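Local coordinates for probable ABC transporter phosphite binding protein PhnD1 (Prochlorococcus marinus str. MIT 9301, PDB 5LQ5) that binds inorganic phosphite strongly, with very weak affinity for methylphosphonate and phosphate, and is probably the solute-binding component of an ABC transporter, at residues K4-G9 with V36-I41; L58-F63 with W208-D213; N103-I108 with L196-P201. One frame throughout, in Å; residues are numbered along the deposited sequence.

Interaction 1 (K4-G9 with V36-I41)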
ATOM      1  N   LYS A   4      24.847  11.668  -2.535  1.00 42.47           N
ATOM      2  CA  LYS A   4      24.490  12.848  -1.733  1.00 46.65           C
ATOM      3  C   LYS A   4      23.030  13.272  -1.881  1.00 38.80           C
ATOM      4  O   LYS A   4      22.587  14.198  -1.217  1.00 35.21           O
ATOM      5  CB  LYS A   4      25.434  14.027  -1.957  1.00 74.51           C
ATOM      6  CG  LYS A   4      25.106  15.205  -1.031  1.00 95.50           C
ATOM      7  CD  LYS A   4      26.031  16.406  -1.124  1.00110.26           C
ATOM      8  CE  LYS A   4      25.564  17.529  -0.190  1.00 89.83           C
ATOM      9  NZ  LYS A   4      26.395  18.767  -0.188  1.00103.83           N
ATOM     10  N   VAL A   5      22.282  12.585  -2.724  1.00 38.01           N
ATOM     11  CA  VAL A   5      20.841  12.825  -2.850  1.00 31.93           C
ATOM     12  C   VAL A   5      20.087  11.731  -2.086  1.00 26.53           C
ATOM     13  O   VAL A   5      20.351  10.513  -2.278  1.00 30.24           O
ATOM     14  CB  VAL A   5      20.398  12.784  -4.313  1.00 44.29           C
ATOM     15  CG1 VAL A   5      18.897  13.012  -4.420  1.00 54.32           C
ATOM     16  CG2 VAL A   5      21.155  13.827  -5.134  1.00 40.23           C
ATOM     17  N   LEU A   6      19.161  12.152  -1.228  1.00 26.16           N
ATOM     18  CA  LEU A   6      18.255  11.231  -0.530  1.00 23.24           C
ATOM     19  C   LEU A   6      17.081  10.916  -1.484  1.00 26.21           C
ATOM     20  O   LEU A   6      16.300  11.774  -1.829  1.00 24.20           O
ATOM     21  CB  LEU A   6      17.708  11.816   0.793  1.00 26.15           C
ATOM     22  CG  LEU A   6      16.890  10.864   1.671  1.00 23.27           C
ATOM     23  CD1 LEU A   6      17.760   9.807   2.334  1.00 27.70           C
ATOM     24  CD2 LEU A   6      16.129  11.638   2.748  1.00 27.02           C
ATOM     25  N   LYS A   7      16.957   9.654  -1.844  1.00 20.75           N
ATOM     26  CA  LYS A   7      16.065   9.213  -2.913  1.00 21.84           C
ATOM     27  C   LYS A   7      14.870   8.531  -2.267  1.00 19.90           C
ATOM     28  O   LYS A   7      15.012   7.552  -1.559  1.00 19.99           O
ATOM     29  CB  LYS A   7      16.811   8.278  -3.865  1.00 22.37           C
ATOM     30  CG  LYS A   7      18.001   8.943  -4.578  1.00 28.35           C
ATOM     31  CD  LYS A   7      18.856   7.917  -5.312  1.00 36.93           C
ATOM     32  CE  LYS A   7      20.333   8.269  -5.227  1.00 64.65           C
ATOM     33  NZ  LYS A   7      20.901   7.961  -3.889  1.00 48.07           N
ATOM     34  N   VAL A   8      13.713   9.138  -2.460  1.00 17.85           N
ATOM     35  CA  VAL A   8      12.425   8.705  -1.941  1.00 19.64           C
ATOM     36  C   VAL A   8      11.707   7.881  -2.992  1.00 19.34           C
ATOM     37  O   VAL A   8      11.685   8.221  -4.172  1.00 18.56           O
ATOM     38  CB  VAL A   8      11.561   9.905  -1.496  1.00 19.21           C
ATOM     39  CG1 VAL A   8      10.129   9.523  -1.122  1.00 23.83           C
ATOM     40  CG2 VAL A   8      12.208  10.630  -0.318  1.00 21.42           C
ATOM     41  N   GLY A   9      11.179   6.745  -2.568  1.00 19.50           N
ATOM     42  CA  GLY A   9      10.368   5.879  -3.440  1.00 18.26           C
ATOM     43  C   GLY A   9       9.074   5.453  -2.745  1.00 16.74           C
ATOM     44  O   GLY A   9       8.828   5.756  -1.549  1.00 16.16           O
ATOM     45  N   VAL A  36      19.284  18.750   3.015  1.00 27.33           N
ATOM     46  CA  VAL A  36      19.934  17.921   1.998  1.00 28.03           C
ATOM     47  C   VAL A  36      18.975  17.860   0.800  1.00 28.57           C
ATOM     48  O   VAL A  36      17.774  18.137   0.939  1.00 26.07           O
ATOM     49  CB  VAL A  36      20.286  16.490   2.483  1.00 32.45           C
ATOM     50  CG1 VAL A  36      21.248  16.525   3.676  1.00 35.03           C
ATOM     51  CG2 VAL A  36      19.020  15.715   2.831  1.00 34.55           C
ATOM     52  N   GLU A  37      19.530  17.509  -0.358  1.00 29.04           N
ATOM     53  CA  GLU A  37      18.751  17.259  -1.584  1.00 29.12           C
ATOM     54  C   GLU A  37      17.936  15.988  -1.410  1.00 27.20           C
ATOM     55  O   GLU A  37      18.470  14.960  -0.997  1.00 25.75           O
ATOM     56  CB  GLU A  37      19.631  17.121  -2.829  1.00 41.79           C
ATOM     57  CG  GLU A  37      19.649  18.363  -3.707  1.00 80.96           C
ATOM     58  CD  GLU A  37      20.161  18.071  -5.102  1.00 88.17           C
ATOM     59  OE1 GLU A  37      21.301  17.578  -5.213  1.00 57.44           O
ATOM     60  OE2 GLU A  37      19.423  18.324  -6.080  1.00 73.53           O
ATOM     61  N   VAL A  38      16.647  16.100  -1.720  1.00 27.18           N
ATOM     62  CA  VAL A  38      15.697  14.974  -1.674  1.00 25.28           C
ATOM     63  C   VAL A  38      14.928  14.930  -3.006  1.00 27.93           C
ATOM     64  O   VAL A  38      14.451  15.957  -3.503  1.00 28.25           O
ATOM     65  CB  VAL A  38      14.712  15.092  -0.494  1.00 24.38           C
ATOM     66  CG1 VAL A  38      13.912  13.808  -0.359  1.00 25.66           C
ATOM     67  CG2 VAL A  38      15.437  15.358   0.830  1.00 23.01           C
ATOM     68  N   LYS A  39      14.779  13.737  -3.567  1.00 24.04           N
ATOM     69  CA  LYS A  39      14.147  13.551  -4.875  1.00 22.47           C
ATOM     70  C   LYS A  39      13.262  12.296  -4.855  1.00 21.11           C
ATOM     71  O   LYS A  39      13.716  11.238  -4.440  1.00 23.18           O
ATOM     72  CB  LYS A  39      15.247  13.399  -5.937  1.00 30.21           C
ATOM     73  CG  LYS A  39      14.807  13.189  -7.376  1.00 52.50           C
ATOM     74  CD  LYS A  39      14.417  14.482  -8.060  1.00 74.76           C
ATOM     75  CE  LYS A  39      14.278  14.260  -9.560  1.00 67.75           C
ATOM     76  NZ  LYS A  39      13.099  14.969 -10.100  1.00 51.90           N
ATOM     77  N   TYR A  40      11.999  12.444  -5.257  1.00 21.07           N
ATOM     78  CA  TYR A  40      11.097  11.287  -5.457  1.00 21.09           C
ATOM     79  C   TYR A  40      11.409  10.647  -6.816  1.00 21.18           C
ATOM     80  O   TYR A  40      11.427  11.322  -7.856  1.00 24.37           O
ATOM     81  CB  TYR A  40       9.624  11.677  -5.358  1.00 20.68           C
ATOM     82  CG  TYR A  40       8.643  10.635  -5.873  1.00 18.88           C
ATOM     83  CD1 TYR A  40       8.660   9.317  -5.385  1.00 18.47           C
ATOM     84  CD2 TYR A  40       7.646  10.980  -6.811  1.00 21.96           C
ATOM     85  CE1 TYR A  40       7.759   8.381  -5.849  1.00 19.50           C
ATOM     86  CE2 TYR A  40       6.749  10.046  -7.265  1.00 21.14           C
ATOM     87  CZ  TYR A  40       6.819   8.733  -6.777  1.00 19.97           C
ATOM     88  OH  TYR A  40       5.939   7.767  -7.237  1.00 19.05           O
ATOM     89  N   ILE A  41      11.634   9.349  -6.805  1.00 19.75           N
ATOM     90  CA  ILE A  41      11.979   8.549  -7.992  1.00 21.11           C
ATOM     91  C   ILE A  41      10.872   7.503  -8.220  1.00 21.64           C
ATOM     92  O   ILE A  41      10.887   6.470  -7.558  1.00 21.62           O
ATOM     93  CB  ILE A  41      13.329   7.809  -7.809  1.00 27.23           C
ATOM     94  CG1 ILE A  41      14.446   8.741  -7.320  1.00 40.45           C
ATOM     95  CG2 ILE A  41      13.726   7.053  -9.061  1.00 29.63           C
ATOM     96  CD1 ILE A  41      14.748   9.905  -8.214  1.00 47.08           C
TER
HETATM   97  O   HOH W   1      22.313  16.937  -0.413  1.00 42.85           O

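Interaction 2 (L58-F63 with W208-D213)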
ATOM      1  N   LEU A  58      17.024   3.527  -4.237  1.00 24.26           N
ATOM      2  CA  LEU A  58      16.048   4.179  -3.356  1.00 20.74           C
ATOM      3  C   LEU A  58      16.503   4.081  -1.888  1.00 22.08           C
ATOM      4  O   LEU A  58      16.943   3.037  -1.435  1.00 22.53           O
ATOM      5  CB  LEU A  58      14.665   3.529  -3.518  1.00 18.99           C
ATOM      6  CG  LEU A  58      14.066   3.495  -4.914  1.00 20.17           C
ATOM      7  CD1 LEU A  58      12.815   2.628  -4.911  1.00 20.18           C
ATOM      8  CD2 LEU A  58      13.762   4.888  -5.447  1.00 22.99           C
ATOM      9  N   ASP A  59      16.416   5.198  -1.169  1.00 19.94           N
ATOM     10  CA  ASP A  59      16.878   5.284   0.215  1.00 19.47           C
ATOM     11  C   ASP A  59      15.817   5.211   1.295  1.00 20.30           C
ATOM     12  O   ASP A  59      16.091   4.743   2.389  1.00 20.40           O
ATOM     13  CB  ASP A  59      17.617   6.605   0.434  1.00 20.86           C
ATOM     14  CG  ASP A  59      18.853   6.720  -0.427  1.00 27.04           C
ATOM     15  OD1 ASP A  59      19.609   5.720  -0.517  1.00 26.27           O
ATOM     16  OD2 ASP A  59      19.059   7.819  -1.000  1.00 25.81           O
ATOM     17  N   LEU A  60      14.645   5.725   0.985  1.00 19.29           N
ATOM     18  CA  LEU A  60      13.543   5.877   1.906  1.00 17.31           C
ATOM     19  C   LEU A  60      12.272   5.605   1.116  1.00 19.48           C
ATOM     20  O   LEU A  60      11.973   6.323   0.170  1.00 18.69           O
ATOM     21  CB  LEU A  60      13.493   7.288   2.462  1.00 17.75           C
ATOM     22  CG  LEU A  60      12.302   7.602   3.375  1.00 17.44           C
ATOM     23  CD1 LEU A  60      12.329   6.812   4.678  1.00 18.87           C
ATOM     24  CD2 LEU A  60      12.323   9.106   3.652  1.00 20.35           C
ATOM     25  N   VAL A  61      11.560   4.551   1.458  1.00 16.03           N
ATOM     26  CA  VAL A  61      10.451   4.041   0.632  1.00 16.17           C
ATOM     27  C   VAL A  61       9.204   3.785   1.447  1.00 15.44           C
ATOM     28  O   VAL A  61       9.271   3.205   2.524  1.00 16.22           O
ATOM     29  CB  VAL A  61      10.843   2.746  -0.101  1.00 16.12           C
ATOM     30  CG1 VAL A  61       9.710   2.187  -0.935  1.00 16.40           C
ATOM     31  CG2 VAL A  61      12.037   2.974  -1.004  1.00 16.69           C
ATOM     32  N   TRP A  62       8.084   4.270   0.930  1.00 15.82           N
ATOM     33  CA  TRP A  62       6.733   3.986   1.414  1.00 15.49           C
ATOM     34  C   TRP A  62       6.283   2.639   0.865  1.00 15.72           C
ATOM     35  O   TRP A  62       5.969   2.510  -0.331  1.00 16.35           O
ATOM     36  CB  TRP A  62       5.814   5.095   1.010  1.00 17.08           C
ATOM     37  CG  TRP A  62       4.399   5.029   1.481  1.00 19.30           C
ATOM     38  CD1 TRP A  62       3.293   4.864   0.691  1.00 18.99           C
ATOM     39  CD2 TRP A  62       3.924   5.130   2.814  1.00 17.53           C
ATOM     40  NE1 TRP A  62       2.145   4.889   1.450  1.00 19.47           N
ATOM     41  CE2 TRP A  62       2.502   5.042   2.760  1.00 17.71           C
ATOM     42  CE3 TRP A  62       4.542   5.267   4.061  1.00 21.25           C
ATOM     43  CZ2 TRP A  62       1.701   5.092   3.901  1.00 22.10           C
ATOM     44  CZ3 TRP A  62       3.726   5.320   5.205  1.00 23.60           C
ATOM     45  CH2 TRP A  62       2.317   5.249   5.098  1.00 21.97           C
ATOM     46  N   PHE A  63       6.401   1.624   1.720  1.00 15.19           N
ATOM     47  CA  PHE A  63       6.071   0.250   1.388  1.00 15.65           C
ATOM     48  C   PHE A  63       4.693  -0.149   1.958  1.00 16.45           C
ATOM     49  O   PHE A  63       4.197   0.438   2.938  1.00 16.73           O
ATOM     50  CB  PHE A  63       7.113  -0.721   1.963  1.00 15.66           C
ATOM     51  CG  PHE A  63       8.355  -0.881   1.126  1.00 14.95           C
ATOM     52  CD1 PHE A  63       8.273  -1.419  -0.160  1.00 16.05           C
ATOM     53  CD2 PHE A  63       9.597  -0.486   1.594  1.00 17.12           C
ATOM     54  CE1 PHE A  63       9.418  -1.577  -0.951  1.00 15.98           C
ATOM     55  CE2 PHE A  63      10.735  -0.668   0.831  1.00 16.83           C
ATOM     56  CZ  PHE A  63      10.640  -1.197  -0.465  1.00 16.45           C
ATOM     57  N   TRP A 208       7.115   3.305   6.284  1.00 17.05           N
ATOM     58  CA  TRP A 208       8.358   3.815   5.759  1.00 18.51           C
ATOM     59  C   TRP A 208       9.510   2.937   6.174  1.00 18.25           C
ATOM     60  O   TRP A 208       9.642   2.598   7.339  1.00 19.58           O
ATOM     61  CB  TRP A 208       8.654   5.222   6.267  1.00 19.42           C
ATOM     62  CG  TRP A 208       7.807   6.322   5.687  1.00 17.85           C
ATOM     63  CD1 TRP A 208       6.793   7.023   6.306  1.00 20.69           C
ATOM     64  CD2 TRP A 208       7.954   6.899   4.384  1.00 17.17           C
ATOM     65  NE1 TRP A 208       6.294   7.957   5.443  1.00 21.92           N
ATOM     66  CE2 TRP A 208       6.995   7.917   4.270  1.00 22.79           C
ATOM     67  CE3 TRP A 208       8.786   6.629   3.303  1.00 19.32           C
ATOM     68  CZ2 TRP A 208       6.860   8.673   3.112  1.00 22.40           C
ATOM     69  CZ3 TRP A 208       8.666   7.391   2.160  1.00 20.01           C
ATOM     70  CH2 TRP A 208       7.706   8.392   2.072  1.00 20.34           C
ATOM     71  N   VAL A 209      10.388   2.669   5.222  1.00 17.54           N
ATOM     72  CA  VAL A 209      11.602   1.899   5.409  1.00 16.83           C
ATOM     73  C   VAL A 209      12.780   2.706   4.896  1.00 19.26           C
ATOM     74  O   VAL A 209      12.749   3.186   3.768  1.00 19.42           O
ATOM     75  CB  VAL A 209      11.544   0.532   4.709  1.00 20.05           C
ATOM     76  CG1 VAL A 209      12.824  -0.266   4.972  1.00 20.34           C
ATOM     77  CG2 VAL A 209      10.324  -0.275   5.175  1.00 19.05           C
ATOM     78  N   ALA A 210      13.853   2.788   5.691  1.00 19.84           N
ATOM     79  CA  ALA A 210      15.085   3.481   5.281  1.00 17.80           C
ATOM     80  C   ALA A 210      16.274   2.515   5.199  1.00 18.51           C
ATOM     81  O   ALA A 210      16.329   1.506   5.931  1.00 21.05           O
ATOM     82  CB  ALA A 210      15.431   4.625   6.239  1.00 19.22           C
ATOM     83  N   GLN A 211      17.231   2.843   4.348  1.00 20.07           N
ATOM     84  CA  GLN A 211      18.528   2.162   4.289  1.00 20.59           C
ATOM     85  C   GLN A 211      19.222   2.290   5.640  1.00 24.76           C
ATOM     86  O   GLN A 211      19.085   3.300   6.351  1.00 24.79           O
ATOM     87  CB  GLN A 211      19.449   2.725   3.206  1.00 22.75           C
ATOM     88  CG  GLN A 211      18.942   2.601   1.791  1.00 22.23           C
ATOM     89  CD  GLN A 211      18.984   1.191   1.226  1.00 21.36           C
ATOM     90  OE1 GLN A 211      19.553   0.278   1.807  1.00 26.57           O
ATOM     91  NE2 GLN A 211      18.361   1.019   0.090  1.00 24.72           N
ATOM     92  N   GLY A 212      20.010   1.273   5.939  1.00 26.34           N
ATOM     93  CA  GLY A 212      20.777   1.189   7.179  1.00 29.67           C
ATOM     94  C   GLY A 212      22.069   1.963   7.173  1.00 31.56           C
ATOM     95  O   GLY A 212      22.690   2.122   8.219  1.00 40.30           O
ATOM     96  N   ASP A 213      22.482   2.446   6.008  1.00 29.02           N
ATOM     97  CA  ASP A 213      23.810   3.088   5.870  1.00 40.83           C
ATOM     98  C   ASP A 213      23.822   4.585   5.668  1.00 38.16           C
ATOM     99  O   ASP A 213      24.819   5.152   5.171  1.00 35.73           O
ATOM    100  CB  ASP A 213      24.603   2.433   4.744  1.00 52.05           C
ATOM    101  CG  ASP A 213      23.894   2.497   3.385  1.00 75.34           C
ATOM    102  OD1 ASP A 213      23.214   3.497   3.040  1.00 52.48           O
ATOM    103  OD2 ASP A 213      24.017   1.514   2.633  1.00111.23           O
TER

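Interaction 3 (N103-I108 with L196-P201)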
ATOM      1  N   ASN A 103     -26.291  -8.534  -3.261  1.00 32.48           N
ATOM      2  CA  ASN A 103     -26.390  -7.845  -1.976  1.00 33.20           C
ATOM      3  C   ASN A 103     -25.097  -7.964  -1.197  1.00 33.15           C
ATOM      4  O   ASN A 103     -24.399  -8.965  -1.293  1.00 35.11           O
ATOM      5  CB  ASN A 103     -27.559  -8.408  -1.162  1.00 34.93           C
ATOM      6  CG  ASN A 103     -28.903  -8.111  -1.818  1.00 43.18           C
ATOM      7  OD1 ASN A 103     -29.110  -7.029  -2.373  1.00 45.69           O
ATOM      8  ND2 ASN A 103     -29.816  -9.075  -1.775  1.00 40.97           N
ATOM      9  N   SER A 104     -24.769  -6.899  -0.469  1.00 29.06           N
ATOM     10  CA  SER A 104     -23.615  -6.889   0.459  1.00 30.99           C
ATOM     11  C   SER A 104     -23.763  -7.954   1.523  1.00 32.95           C
ATOM     12  O   SER A 104     -24.869  -8.367   1.863  1.00 36.23           O
ATOM     13  CB  SER A 104     -23.355  -5.507   1.075  1.00 29.86           C
ATOM     14  OG  SER A 104     -24.415  -5.072   1.904  1.00 36.14           O
ATOM     15  N   ILE A 105     -22.631  -8.354   2.056  1.00 32.13           N
ATOM     16  CA  ILE A 105     -22.527  -9.383   3.092  1.00 28.89           C
ATOM     17  C   ILE A 105     -21.965  -8.796   4.398  1.00 31.54           C
ATOM     18  O   ILE A 105     -21.332  -7.731   4.408  1.00 34.23           O
ATOM     19  CB  ILE A 105     -21.711 -10.607   2.632  1.00 30.03           C
ATOM     20  CG1 ILE A 105     -20.299 -10.186   2.171  1.00 31.61           C
ATOM     21  CG2 ILE A 105     -22.442 -11.336   1.508  1.00 28.98           C
ATOM     22  CD1 ILE A 105     -19.323 -11.325   2.105  1.00 29.24           C
ATOM     23  N   SER A 106     -22.284  -9.477   5.485  1.00 35.85           N
ATOM     24  CA  SER A 106     -21.916  -9.062   6.865  1.00 43.76           C
ATOM     25  C   SER A 106     -21.181 -10.168   7.624  1.00 46.91           C
ATOM     26  O   SER A 106     -20.986 -10.093   8.834  1.00 48.24           O
ATOM     27  CB  SER A 106     -23.171  -8.648   7.646  1.00 49.31           C
ATOM     28  OG  SER A 106     -24.134  -9.686   7.605  1.00 54.93           O
ATOM     29  N   ASN A 107     -20.779 -11.190   6.885  1.00 42.01           N
ATOM     30  CA  ASN A 107     -20.008 -12.314   7.417  1.00 40.78           C
ATOM     31  C   ASN A 107     -19.058 -12.823   6.335  1.00 39.68           C
ATOM     32  O   ASN A 107     -19.420 -12.868   5.161  1.00 34.15           O
ATOM     33  CB  ASN A 107     -20.918 -13.460   7.858  1.00 42.92           C
ATOM     34  CG  ASN A 107     -20.152 -14.576   8.537  1.00 69.42           C
ATOM     35  OD1 ASN A 107     -19.837 -15.602   7.917  1.00 46.52           O
ATOM     36  ND2 ASN A 107     -19.812 -14.366   9.805  1.00 64.10           N
ATOM     37  N   ILE A 108     -17.857 -13.221   6.745  1.00 32.96           N
ATOM     38  CA  ILE A 108     -16.831 -13.732   5.816  1.00 27.76           C
ATOM     39  C   ILE A 108     -17.307 -14.892   4.909  1.00 30.83           C
ATOM     40  O   ILE A 108     -16.886 -15.010   3.763  1.00 29.87           O
ATOM     41  CB  ILE A 108     -15.536 -14.162   6.565  1.00 29.24           C
ATOM     42  CG1 ILE A 108     -14.374 -14.420   5.595  1.00 32.28           C
ATOM     43  CG2 ILE A 108     -15.760 -15.398   7.427  1.00 33.96           C
ATOM     44  CD1 ILE A 108     -13.047 -14.574   6.289  1.00 33.72           C
ATOM     45  N   LEU A 196     -20.034  -1.324  -2.494  1.00 26.71           N
ATOM     46  CA  LEU A 196     -19.330  -2.036  -1.411  1.00 26.22           C
ATOM     47  C   LEU A 196     -20.013  -3.364  -1.127  1.00 25.40           C
ATOM     48  O   LEU A 196     -21.230  -3.414  -0.849  1.00 31.15           O
ATOM     49  CB  LEU A 196     -19.228  -1.193  -0.131  1.00 27.17           C
ATOM     50  CG  LEU A 196     -18.622  -1.862   1.110  1.00 30.50           C
ATOM     51  CD1 LEU A 196     -17.118  -2.049   0.902  1.00 30.29           C
ATOM     52  CD2 LEU A 196     -18.881  -1.073   2.384  1.00 42.86           C
ATOM     53  N   PHE A 197     -19.198  -4.410  -1.111  1.00 25.33           N
ATOM     54  CA  PHE A 197     -19.632  -5.809  -0.879  1.00 23.09           C
ATOM     55  C   PHE A 197     -19.308  -6.310   0.512  1.00 27.44           C
ATOM     56  O   PHE A 197     -20.167  -6.896   1.182  1.00 25.72           O
ATOM     57  CB  PHE A 197     -19.105  -6.759  -1.973  1.00 23.02           C
ATOM     58  CG  PHE A 197     -19.587  -8.190  -1.857  1.00 24.58           C
ATOM     59  CD1 PHE A 197     -20.902  -8.529  -2.116  1.00 27.25           C
ATOM     60  CD2 PHE A 197     -18.722  -9.210  -1.499  1.00 24.87           C
ATOM     61  CE1 PHE A 197     -21.333  -9.837  -2.000  1.00 26.94           C
ATOM     62  CE2 PHE A 197     -19.143 -10.518  -1.420  1.00 25.73           C
ATOM     63  CZ  PHE A 197     -20.484 -10.834  -1.643  1.00 26.12           C
ATOM     64  N   TRP A 198     -18.069  -6.095   0.944  1.00 21.73           N
ATOM     65  CA  TRP A 198     -17.596  -6.543   2.262  1.00 23.87           C
ATOM     66  C   TRP A 198     -16.390  -5.741   2.728  1.00 25.81           C
ATOM     67  O   TRP A 198     -15.544  -5.369   1.914  1.00 24.02           O
ATOM     68  CB  TRP A 198     -17.284  -8.043   2.269  1.00 24.49           C
ATOM     69  CG  TRP A 198     -17.056  -8.662   3.595  1.00 26.06           C
ATOM     70  CD1 TRP A 198     -17.952  -8.704   4.632  1.00 31.11           C
ATOM     71  CD2 TRP A 198     -15.909  -9.394   4.037  1.00 27.79           C
ATOM     72  NE1 TRP A 198     -17.427  -9.374   5.691  1.00 32.86           N
ATOM     73  CE2 TRP A 198     -16.172  -9.815   5.363  1.00 27.42           C
ATOM     74  CE3 TRP A 198     -14.667  -9.715   3.460  1.00 28.91           C
ATOM     75  CZ2 TRP A 198     -15.255 -10.550   6.112  1.00 32.26           C
ATOM     76  CZ3 TRP A 198     -13.759 -10.459   4.217  1.00 28.14           C
ATOM     77  CH2 TRP A 198     -14.051 -10.846   5.531  1.00 30.75           C
ATOM     78  N   ILE A 199     -16.355  -5.475   4.034  1.00 24.17           N
ATOM     79  CA  ILE A 199     -15.195  -4.894   4.720  1.00 24.33           C
ATOM     80  C   ILE A 199     -14.520  -6.004   5.540  1.00 23.94           C
ATOM     81  O   ILE A 199     -15.155  -6.710   6.308  1.00 27.97           O
ATOM     82  CB  ILE A 199     -15.554  -3.690   5.629  1.00 26.86           C
ATOM     83  CG1 ILE A 199     -16.230  -2.576   4.832  1.00 29.63           C
ATOM     84  CG2 ILE A 199     -14.322  -3.184   6.355  1.00 29.38           C
ATOM     85  CD1 ILE A 199     -16.954  -1.561   5.722  1.00 32.65           C
ATOM     86  N   THR A 200     -13.209  -6.149   5.358  1.00 25.93           N
ATOM     87  CA  THR A 200     -12.439  -7.199   6.027  1.00 22.75           C
ATOM     88  C   THR A 200     -12.081  -6.901   7.485  1.00 22.30           C
ATOM     89  O   THR A 200     -12.132  -5.731   7.916  1.00 24.27           O
ATOM     90  CB  THR A 200     -11.104  -7.481   5.295  1.00 22.25           C
ATOM     91  OG1 THR A 200     -10.149  -6.410   5.514  1.00 22.61           O
ATOM     92  CG2 THR A 200     -11.330  -7.698   3.759  1.00 23.58           C
ATOM     93  N   PRO A 201     -11.647  -7.942   8.226  1.00 23.42           N
ATOM     94  CA  PRO A 201     -10.944  -7.717   9.477  1.00 27.51           C
ATOM     95  C   PRO A 201      -9.657  -6.908   9.287  1.00 25.78           C
ATOM     96  O   PRO A 201      -9.179  -6.725   8.160  1.00 23.40           O
ATOM     97  CB  PRO A 201     -10.600  -9.137   9.946  1.00 33.37           C
ATOM     98  CG  PRO A 201     -11.603 -10.019   9.310  1.00 31.00           C
ATOM     99  CD  PRO A 201     -11.815  -9.390   7.967  1.00 25.68           C
TER
HETATM  100  O   HOH W   2     -18.338  -8.893   8.400  1.00 42.09           O

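Interaction 1 (K4-G9 with V36-I41)
The ring of Y40 meets strand 5-9 at its edge: V8 O lies near the ring plane, 3.4 Å from Y40 CD1, with G9 CA close to the same rim. F23 of helix 16-34 meets the phenol with planes about 35° apart, L19 and D20 of that helix touch the side chain, and the hydroxyl is hydrogen-bonded to Q16. CG stands anti to the backbone N (chi1 166°), which sends the ring off toward this helix. The two strands pair in parallel. V8 bonds the residues on either side of Y40: V8 N donates to K39 O at 2.9 Å, from 28° above the carbonyl plane, and I41 N reaches V8 O at 2.9 Å, almost along the C=O axis. One step back, L6 does the same on either side of V38, its N 2.9 Å from E37 O and its carbonyl O 3.0 Å from K39 N. L6 O and V8 O each take a further CA-H contact, from V38 and Y40. This is the strand pair of a beta-alpha-beta crossover, joined by helix 16-34, and strand 37-40 is one of the two outermost strands of its sheet within the chain. The helix covers the face bearing V8 and V38, where the two valine side chains cross obliquely, V8 CG2 3.6 Å from V38 CG1, and S27 touches both. On the other face V5 and K39 run side by side, V5 CG1 4.0 Å from K39 CB. K7 folds back there, its NZ 3.1 Å from V5 O in the carbonyl plane and also bonded to N2 O. At the start of the paired segments a water donates to K4 O and accepts from E37 N, bridging the two.

Interaction 2 (L58-F63 with W208-D213)
W208 CG lies beside its own backbone N (chi1 -73°), whereas W62 sends CG anti to N (chi1 -177°), and from facing positions in neighbouring strands the two side chains cross at about a right angle. The six-membered rim of W62 is directed at the face of W208 in an edge-to-face pair, planes 54° apart, with W62 CE3 3.6 Å from W208 CE2. W62 CB adds a CH-pi contact, 3.9 Å from the centroid of the W208 six-membered ring. L60, on the same sheet face, brings CG to 3.6 Å from W208 CE3. F26 stacks on W208 and F252 meets it edge-to-face, so the indole is buried among aromatics. An alanine in place of W208 would remove the surface on which W62 and L60 rest and would probably loosen the packing of this face against F26. On the opposite face V209 CG2 touches the edge of the F63 ring, 3.7 Å from CD2. V61 and V209 form the hydrogen-bonded pair between the tryptophan and L60-A210 pairs; V61 N lies 2.9 Å from V209 O, and V209 N returns a bond to V61 O. The pairing continues past the strands: Q211 N donates to D59 O at 3.0 Å, and the bent Q211 side chain brings NE2 to 2.9 Å from L58 O, nearly along the C=O axis, with that oxygen in the amide plane. The same NE2 also bonds F53 O, which helps fix the rotation of the amide, while D59 OD1 makes a salt bridge with R217. Strand 207-210, inserted antiparallel between 60-63 and 79-84, gives the sheet's first five strands, numbered along the chain, the order 2-1-3-5-4, consistent with a class II periplasmic binding protein lobe.

Interaction 3 (N103-I108 with L196-P201)
A classic beta bulge lies at the heart of this contact: F197 and W198, on strand 194-199 at the margin of its sheet, both face F94 of strand 92-97. Against the bulge lies the irregular loop 103-108. I105 N donates to F197 O at 3.0 Å, an almost straight bond (174°) nearly along the C=O axis. The I105 side chain then crosses both aromatic residues. Its CG1 occupies the crowded position between backbone N and carbonyl carbon (chi1 57°), from where it sits over a face of the F197 ring, 4.0 Å from the centroid. CD1 beyond it lies over the five-membered ring of W198, 4.1 Å from that centroid; both are CH-pi contacts. I108 packs on the far end of the indole, CG1 3.6 Å from W198 CH2, and its CA lies close to W198 CZ2. At the indole edge, I105 O is in the ring plane, 3.5 Å from W198 CD1. NE1 of W198 donates to a water at 2.9 Å, and this water in turn makes a weak bond to S106 O. With a single direct hydrogen bond between the segments, the loop is held mainly by aliphatic carbon on aromatic faces, and the indole N-H, which the loop backbone does not take up directly, is satisfied by water.

How the interactions relate
Interactions 1 and 2 share one sheet and lie about 11 Å apart between centres. Strand 5-10 pairs with 37-40 on one side and with 60-63 on the other, G9 N lying 2.9 Å from L60 O and G9 O 3.0 Å from W62 N; D59 OD2 also accepts from K7 N. Interaction 3 belongs to the second sheet, its centre about 35 Å from that of interaction 2 and about 41 Å from that of interaction 1. Phosphite is about 7 Å from the F63 side chain and about 13 Å from that of Y40. F63 directly precedes the pocket residue G64, while D205 and Y206, also in the pocket, lie on the chain between segments 196-201 and 208-213.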